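Long-range contact in bifunctional pinoresinol-lariciresinol reductase 1 (Thuja plicata, PDB 1QYD), which reduces pinoresinol to lariciresinol and (-)-lariciresinol on to (+)-secoisolariciresinol in lignan biosynthesis, taking the 4R-hydride of NADPH: residues Y185-W194 with L272-Y282. Numbering follows the deposited sequence.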
ATOM      1  N   TYR A 185     -11.438 -25.263  10.503  1.00 27.17           N
ATOM      2  CA  TYR A 185     -12.155 -24.024  10.592  1.00 26.81           C
ATOM      3  C   TYR A 185     -13.634 -24.329  10.593  1.00 26.33           C
ATOM      4  O   TYR A 185     -14.289 -24.649   9.602  1.00 30.62           O
ATOM      5  CB  TYR A 185     -11.694 -23.154   9.413  1.00 21.74           C
ATOM      6  CG  TYR A 185     -10.172 -22.977   9.482  1.00 20.61           C
ATOM      7  CD1 TYR A 185      -9.352 -23.600   8.529  1.00 20.31           C
ATOM      8  CD2 TYR A 185      -9.596 -22.263  10.542  1.00 12.90           C
ATOM      9  CE1 TYR A 185      -7.966 -23.540   8.647  1.00 13.79           C
ATOM     10  CE2 TYR A 185      -8.220 -22.182  10.658  1.00  9.91           C
ATOM     11  CZ  TYR A 185      -7.419 -22.832   9.719  1.00 16.17           C
ATOM     12  OH  TYR A 185      -6.051 -22.857   9.905  1.00 18.05           O
ATOM     13  N   GLY A 186     -14.090 -24.329  11.836  1.00 22.58           N
ATOM     14  CA  GLY A 186     -15.495 -24.493  12.148  1.00 26.32           C
ATOM     15  C   GLY A 186     -15.935 -25.931  12.094  1.00 28.19           C
ATOM     16  O   GLY A 186     -15.783 -26.722  13.031  1.00 33.63           O
ATOM     17  N   ASP A 187     -16.520 -26.188  10.937  1.00 27.49           N
ATOM     18  CA  ASP A 187     -17.039 -27.492  10.590  1.00 29.24           C
ATOM     19  C   ASP A 187     -16.053 -28.192   9.688  1.00 24.43           C
ATOM     20  O   ASP A 187     -15.748 -29.363   9.872  1.00 25.73           O
ATOM     21  CB  ASP A 187     -18.405 -27.327   9.884  1.00 33.43           C
ATOM     22  CG  ASP A 187     -18.538 -26.301   8.738  1.00 40.53           C
ATOM     23  OD1 ASP A 187     -19.583 -26.313   8.088  1.00 45.93           O
ATOM     24  OD2 ASP A 187     -17.643 -25.484   8.489  1.00 42.07           O
ATOM     25  N   GLY A 188     -15.525 -27.428   8.729  1.00 23.78           N
ATOM     26  CA  GLY A 188     -14.648 -27.944   7.700  1.00 23.44           C
ATOM     27  C   GLY A 188     -15.465 -28.649   6.637  1.00 20.04           C
ATOM     28  O   GLY A 188     -14.994 -29.610   6.049  1.00 20.16           O
ATOM     29  N   ASN A 189     -16.707 -28.219   6.403  1.00 18.16           N
ATOM     30  CA  ASN A 189     -17.563 -28.833   5.388  1.00 22.95           C
ATOM     31  C   ASN A 189     -17.772 -27.983   4.159  1.00 21.95           C
ATOM     32  O   ASN A 189     -18.148 -28.479   3.088  1.00 20.60           O
ATOM     33  CB  ASN A 189     -18.937 -29.135   5.924  1.00 23.41           C
ATOM     34  CG  ASN A 189     -18.876 -30.192   6.999  1.00 25.86           C
ATOM     35  OD1 ASN A 189     -18.262 -31.258   6.863  1.00 26.97           O
ATOM     36  ND2 ASN A 189     -19.538 -29.854   8.101  1.00 30.53           N
ATOM     37  N   VAL A 190     -17.514 -26.689   4.422  1.00 22.35           N
ATOM     38  CA  VAL A 190     -17.564 -25.597   3.472  1.00 16.27           C
ATOM     39  C   VAL A 190     -16.569 -25.945   2.400  1.00 17.52           C
ATOM     40  O   VAL A 190     -15.411 -26.205   2.690  1.00 28.63           O
ATOM     41  CB  VAL A 190     -17.160 -24.294   4.128  1.00 13.15           C
ATOM     42  CG1 VAL A 190     -17.272 -23.209   3.084  1.00 12.35           C
ATOM     43  CG2 VAL A 190     -18.039 -23.978   5.335  1.00 14.71           C
ATOM     44  N   LYS A 191     -17.070 -25.987   1.179  1.00 19.49           N
ATOM     45  CA  LYS A 191     -16.314 -26.366   0.007  1.00 18.71           C
ATOM     46  C   LYS A 191     -15.319 -25.326  -0.498  1.00 20.73           C
ATOM     47  O   LYS A 191     -15.544 -24.112  -0.474  1.00 21.17           O
ATOM     48  CB  LYS A 191     -17.328 -26.717  -1.066  1.00 14.42           C
ATOM     49  CG  LYS A 191     -18.141 -27.953  -0.660  1.00 13.04           C
ATOM     50  CD  LYS A 191     -17.305 -29.188  -0.838  1.00 11.87           C
ATOM     51  CE  LYS A 191     -18.217 -30.344  -0.586  1.00 18.39           C
ATOM     52  NZ  LYS A 191     -17.671 -31.515  -1.247  1.00 23.80           N
ATOM     53  N   GLY A 192     -14.178 -25.886  -0.909  1.00 19.28           N
ATOM     54  CA  GLY A 192     -13.054 -25.158  -1.478  1.00 16.94           C
ATOM     55  C   GLY A 192     -12.594 -25.834  -2.776  1.00 15.54           C
ATOM     56  O   GLY A 192     -13.058 -26.926  -3.140  1.00 12.55           O
ATOM     57  N   ILE A 193     -11.699 -25.182  -3.525  1.00  5.04           N
ATOM     58  CA  ILE A 193     -11.250 -25.750  -4.781  1.00  2.00           C
ATOM     59  C   ILE A 193      -9.749 -25.712  -4.681  1.00  2.00           C
ATOM     60  O   ILE A 193      -9.171 -24.772  -4.160  1.00  8.98           O
ATOM     61  CB  ILE A 193     -11.850 -24.895  -5.958  1.00  2.68           C
ATOM     62  CG1 ILE A 193     -13.358 -25.026  -5.909  1.00  2.00           C
ATOM     63  CG2 ILE A 193     -11.386 -25.376  -7.328  1.00  2.00           C
ATOM     64  CD1 ILE A 193     -14.060 -24.171  -6.913  1.00  2.89           C
ATOM     65  N   TRP A 194      -9.076 -26.741  -5.142  1.00  2.00           N
ATOM     66  CA  TRP A 194      -7.665 -26.871  -4.897  1.00  2.00           C
ATOM     67  C   TRP A 194      -7.050 -27.242  -6.248  1.00  7.30           C
ATOM     68  O   TRP A 194      -7.556 -28.208  -6.843  1.00  9.75           O
ATOM     69  CB  TRP A 194      -7.503 -27.972  -3.834  1.00 11.33           C
ATOM     70  CG  TRP A 194      -8.320 -27.883  -2.530  1.00  8.71           C
ATOM     71  CD1 TRP A 194      -9.668 -28.161  -2.509  1.00 11.26           C
ATOM     72  CD2 TRP A 194      -7.863 -27.539  -1.288  1.00  8.28           C
ATOM     73  NE1 TRP A 194     -10.086 -27.982  -1.288  1.00  7.47           N
ATOM     74  CE2 TRP A 194      -9.044 -27.618  -0.538  1.00  7.24           C
ATOM     75  CE3 TRP A 194      -6.674 -27.184  -0.659  1.00 11.44           C
ATOM     76  CZ2 TRP A 194      -9.059 -27.345   0.825  1.00  4.89           C
ATOM     77  CZ3 TRP A 194      -6.684 -26.912   0.721  1.00  8.33           C
ATOM     78  CH2 TRP A 194      -7.863 -26.987   1.456  1.00  6.86           C
ATOM     79  N   LEU A 272      -8.084 -16.779   4.302  1.00 28.40           N
ATOM     80  CA  LEU A 272      -8.246 -18.135   4.781  1.00 23.61           C
ATOM     81  C   LEU A 272      -9.569 -18.236   5.521  1.00 22.86           C
ATOM     82  O   LEU A 272     -10.130 -19.312   5.712  1.00 25.82           O
ATOM     83  CB  LEU A 272      -7.102 -18.407   5.686  1.00 19.53           C
ATOM     84  CG  LEU A 272      -6.915 -19.730   6.328  1.00 11.57           C
ATOM     85  CD1 LEU A 272      -6.610 -20.793   5.311  1.00  9.26           C
ATOM     86  CD2 LEU A 272      -5.751 -19.593   7.279  1.00 14.01           C
ATOM     87  N   TYR A 273     -10.046 -17.074   5.961  1.00 22.14           N
ATOM     88  CA  TYR A 273     -11.317 -16.961   6.616  1.00 24.31           C
ATOM     89  C   TYR A 273     -12.411 -16.638   5.597  1.00 22.30           C
ATOM     90  O   TYR A 273     -13.585 -16.840   5.879  1.00 24.73           O
ATOM     91  CB  TYR A 273     -11.154 -15.906   7.734  1.00 31.35           C
ATOM     92  CG  TYR A 273     -10.360 -16.438   8.961  1.00 44.99           C
ATOM     93  CD1 TYR A 273     -10.972 -16.484  10.227  1.00 47.94           C
ATOM     94  CD2 TYR A 273      -9.050 -16.943   8.857  1.00 49.52           C
ATOM     95  CE1 TYR A 273     -10.315 -17.014  11.347  1.00 48.89           C
ATOM     96  CE2 TYR A 273      -8.384 -17.481   9.972  1.00 49.74           C
ATOM     97  CZ  TYR A 273      -9.022 -17.516  11.213  1.00 51.02           C
ATOM     98  OH  TYR A 273      -8.387 -18.073  12.317  1.00 57.24           O
ATOM     99  N   GLN A 274     -12.099 -16.193   4.373  1.00 18.44           N
ATOM    100  CA  GLN A 274     -13.098 -16.008   3.325  1.00  9.92           C
ATOM    101  C   GLN A 274     -13.234 -17.330   2.591  1.00 13.71           C
ATOM    102  O   GLN A 274     -14.326 -17.652   2.148  1.00 16.56           O
ATOM    103  CB  GLN A 274     -12.669 -14.971   2.315  1.00 11.59           C
ATOM    104  CG  GLN A 274     -12.016 -13.697   2.843  1.00 14.39           C
ATOM    105  CD  GLN A 274     -12.864 -12.643   3.542  1.00 17.52           C
ATOM    106  OE1 GLN A 274     -14.081 -12.506   3.373  1.00 28.15           O
ATOM    107  NE2 GLN A 274     -12.190 -11.820   4.336  1.00 19.61           N
ATOM    108  N   ILE A 275     -12.137 -18.090   2.396  1.00 18.36           N
ATOM    109  CA  ILE A 275     -12.095 -19.460   1.853  1.00 19.01           C
ATOM    110  C   ILE A 275     -12.904 -20.509   2.696  1.00 21.64           C
ATOM    111  O   ILE A 275     -13.824 -21.182   2.205  1.00 17.89           O
ATOM    112  CB  ILE A 275     -10.600 -19.943   1.756  1.00 10.70           C
ATOM    113  CG1 ILE A 275      -9.802 -19.111   0.814  1.00 15.30           C
ATOM    114  CG2 ILE A 275     -10.518 -21.334   1.171  1.00 10.50           C
ATOM    115  CD1 ILE A 275      -8.309 -19.511   0.857  1.00 14.71           C
ATOM    116  N   PHE A 276     -12.565 -20.683   3.989  1.00 24.58           N
ATOM    117  CA  PHE A 276     -13.180 -21.706   4.838  1.00 25.33           C
ATOM    118  C   PHE A 276     -14.060 -21.134   5.968  1.00 28.69           C
ATOM    119  O   PHE A 276     -13.806 -21.438   7.139  1.00 33.70           O
ATOM    120  CB  PHE A 276     -12.066 -22.622   5.471  1.00 18.77           C
ATOM    121  CG  PHE A 276     -10.936 -23.164   4.583  1.00  7.80           C
ATOM    122  CD1 PHE A 276     -11.160 -24.235   3.732  1.00  3.19           C
ATOM    123  CD2 PHE A 276      -9.661 -22.574   4.629  1.00 12.36           C
ATOM    124  CE1 PHE A 276     -10.121 -24.716   2.931  1.00  2.00           C
ATOM    125  CE2 PHE A 276      -8.617 -23.051   3.826  1.00  4.60           C
ATOM    126  CZ  PHE A 276      -8.848 -24.129   2.975  1.00 12.44           C
ATOM    127  N   PHE A 277     -15.077 -20.293   5.662  1.00 27.63           N
ATOM    128  CA  PHE A 277     -16.069 -19.743   6.595  1.00 23.66           C
ATOM    129  C   PHE A 277     -17.242 -19.050   5.914  1.00 26.72           C
ATOM    130  O   PHE A 277     -18.395 -19.288   6.306  1.00 30.29           O
ATOM    131  CB  PHE A 277     -15.548 -18.682   7.539  1.00 18.24           C
ATOM    132  CG  PHE A 277     -14.898 -19.199   8.801  1.00 19.65           C
ATOM    133  CD1 PHE A 277     -13.548 -18.900   9.049  1.00 16.41           C
ATOM    134  CD2 PHE A 277     -15.635 -19.986   9.695  1.00 19.96           C
ATOM    135  CE1 PHE A 277     -12.929 -19.395  10.189  1.00 11.45           C
ATOM    136  CE2 PHE A 277     -15.000 -20.474  10.839  1.00 17.50           C
ATOM    137  CZ  PHE A 277     -13.653 -20.181  11.083  1.00 19.70           C
ATOM    138  N   ARG A 278     -16.941 -18.095   4.999  1.00 25.43           N
ATOM    139  CA  ARG A 278     -17.921 -17.384   4.175  1.00 22.82           C
ATOM    140  C   ARG A 278     -17.939 -18.041   2.796  1.00 23.02           C
ATOM    141  O   ARG A 278     -18.773 -17.742   1.935  1.00 25.54           O
ATOM    142  CB  ARG A 278     -17.573 -15.882   4.023  1.00 26.63           C
ATOM    143  CG  ARG A 278     -18.258 -14.870   4.970  1.00 26.44           C
ATOM    144  CD  ARG A 278     -18.000 -15.063   6.490  1.00 29.45           C
ATOM    145  NE  ARG A 278     -16.580 -15.062   6.835  1.00 30.59           N
ATOM    146  CZ  ARG A 278     -16.037 -14.788   8.039  1.00 31.42           C
ATOM    147  NH1 ARG A 278     -16.755 -14.472   9.126  1.00 19.06           N
ATOM    148  NH2 ARG A 278     -14.700 -14.830   8.134  1.00 35.57           N
ATOM    149  N   GLY A 279     -16.993 -18.960   2.571  1.00 16.86           N
ATOM    150  CA  GLY A 279     -16.952 -19.819   1.399  1.00 15.18           C
ATOM    151  C   GLY A 279     -16.868 -19.199   0.021  1.00 15.36           C
ATOM    152  O   GLY A 279     -17.409 -19.798  -0.899  1.00 13.70           O
ATOM    153  N   ASP A 280     -16.167 -18.073  -0.169  1.00 15.64           N
ATOM    154  CA  ASP A 280     -15.995 -17.442  -1.481  1.00 14.61           C
ATOM    155  C   ASP A 280     -15.277 -18.206  -2.605  1.00 12.17           C
ATOM    156  O   ASP A 280     -14.797 -17.586  -3.561  1.00 20.59           O
ATOM    157  CB  ASP A 280     -15.288 -16.103  -1.294  1.00 16.19           C
ATOM    158  CG  ASP A 280     -16.050 -15.121  -0.435  1.00 23.17           C
ATOM    159  OD1 ASP A 280     -15.415 -14.392   0.336  1.00 25.96           O
ATOM    160  OD2 ASP A 280     -17.273 -15.081  -0.560  1.00 25.14           O
ATOM    161  N   LEU A 281     -15.181 -19.534  -2.588  1.00  2.22           N
ATOM    162  CA  LEU A 281     -14.579 -20.218  -3.713  1.00  5.00           C
ATOM    163  C   LEU A 281     -15.590 -20.883  -4.641  1.00  6.30           C
ATOM    164  O   LEU A 281     -15.439 -20.914  -5.869  1.00  6.81           O
ATOM    165  CB  LEU A 281     -13.565 -21.237  -3.162  1.00  4.72           C
ATOM    166  CG  LEU A 281     -12.128 -20.677  -3.085  1.00  6.44           C
ATOM    167  CD1 LEU A 281     -11.981 -19.783  -1.905  1.00  6.74           C
ATOM    168  CD2 LEU A 281     -11.131 -21.757  -2.868  1.00  3.45           C
ATOM    169  N   TYR A 282     -16.642 -21.397  -4.011  1.00 10.54           N
ATOM    170  CA  TYR A 282     -17.723 -22.104  -4.660  1.00 13.91           C
ATOM    171  C   TYR A 282     -19.101 -21.577  -4.275  1.00 15.31           C
ATOM    172  O   TYR A 282     -20.077 -22.021  -4.871  1.00 15.94           O
ATOM    173  CB  TYR A 282     -17.673 -23.584  -4.313  1.00 14.29           C
ATOM    174  CG  TYR A 282     -18.196 -24.406  -5.478  1.00 26.43           C
ATOM    175  CD1 TYR A 282     -17.335 -24.687  -6.529  1.00 37.88           C
ATOM    176  CD2 TYR A 282     -19.527 -24.816  -5.572  1.00 33.31           C
ATOM    177  CE1 TYR A 282     -17.788 -25.354  -7.667  1.00 41.55           C
ATOM    178  CE2 TYR A 282     -19.995 -25.483  -6.712  1.00 36.47           C
ATOM    179  CZ  TYR A 282     -19.118 -25.747  -7.761  1.00 40.43           C
ATOM    180  OH  TYR A 282     -19.556 -26.363  -8.922  1.00 43.94           O
TER
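An aromatic cluster of Tyr185, Trp194 and Phe276 joins the central strand of the small mixed sheet, and the beta turn before it, to the end of the short helix 272-275 in this NmrA-type reductase. His271, inferred to bind substrate, directly precedes that helix, and its side chain lies about 4 Å from that of Ile275, so the contact probably lies beside the substrate pocket. No hydrogen bond crosses between the segments; large apolar side chains make the interface. Phe276, the first residue past the helix, turns its ring between the other two aromatics. On one side Trp194 CH2 reaches the edge of that ring, 3.4 Å from Phe276 CZ, the two planes inclined at 37°. On the other, the Tyr185 ring lies nearly parallel to Phe276 but slid aside, with centroids 6.0 Å apart. Ile275 CG2 sits over the centre of one Phe276 face. With CG anti to its carbonyl carbon (chi1 -57°), Tyr185 runs its ring past Phe276 and Leu272, while its OH bonds to Ala169 O. Tyrosine thus suits a place needing a flat apolar flank and a polar tip. Trp194 likewise gives its six-membered ring to the cluster and its NE1 to Leu227 O on the neighbouring strand; an alanine here would probably leave that carbonyl without its donor and open a gap beside the Phe276 edge. At the turn, Gly186 has a positive phi, and a side chain there would crowd Phe277. Gly279 is similarly suited to its own positive phi, its CA lying 3.8 Å from Val190 CG1. Farther along, Leu281 CD2 packs 3.5 Å from Ile193 N. Ile193, its side chain extended (chi2 175°), reaches the edge of the Tyr282 ring, where CD1 of the isoleucine meets CD1 of the tyrosine at 3.3 Å.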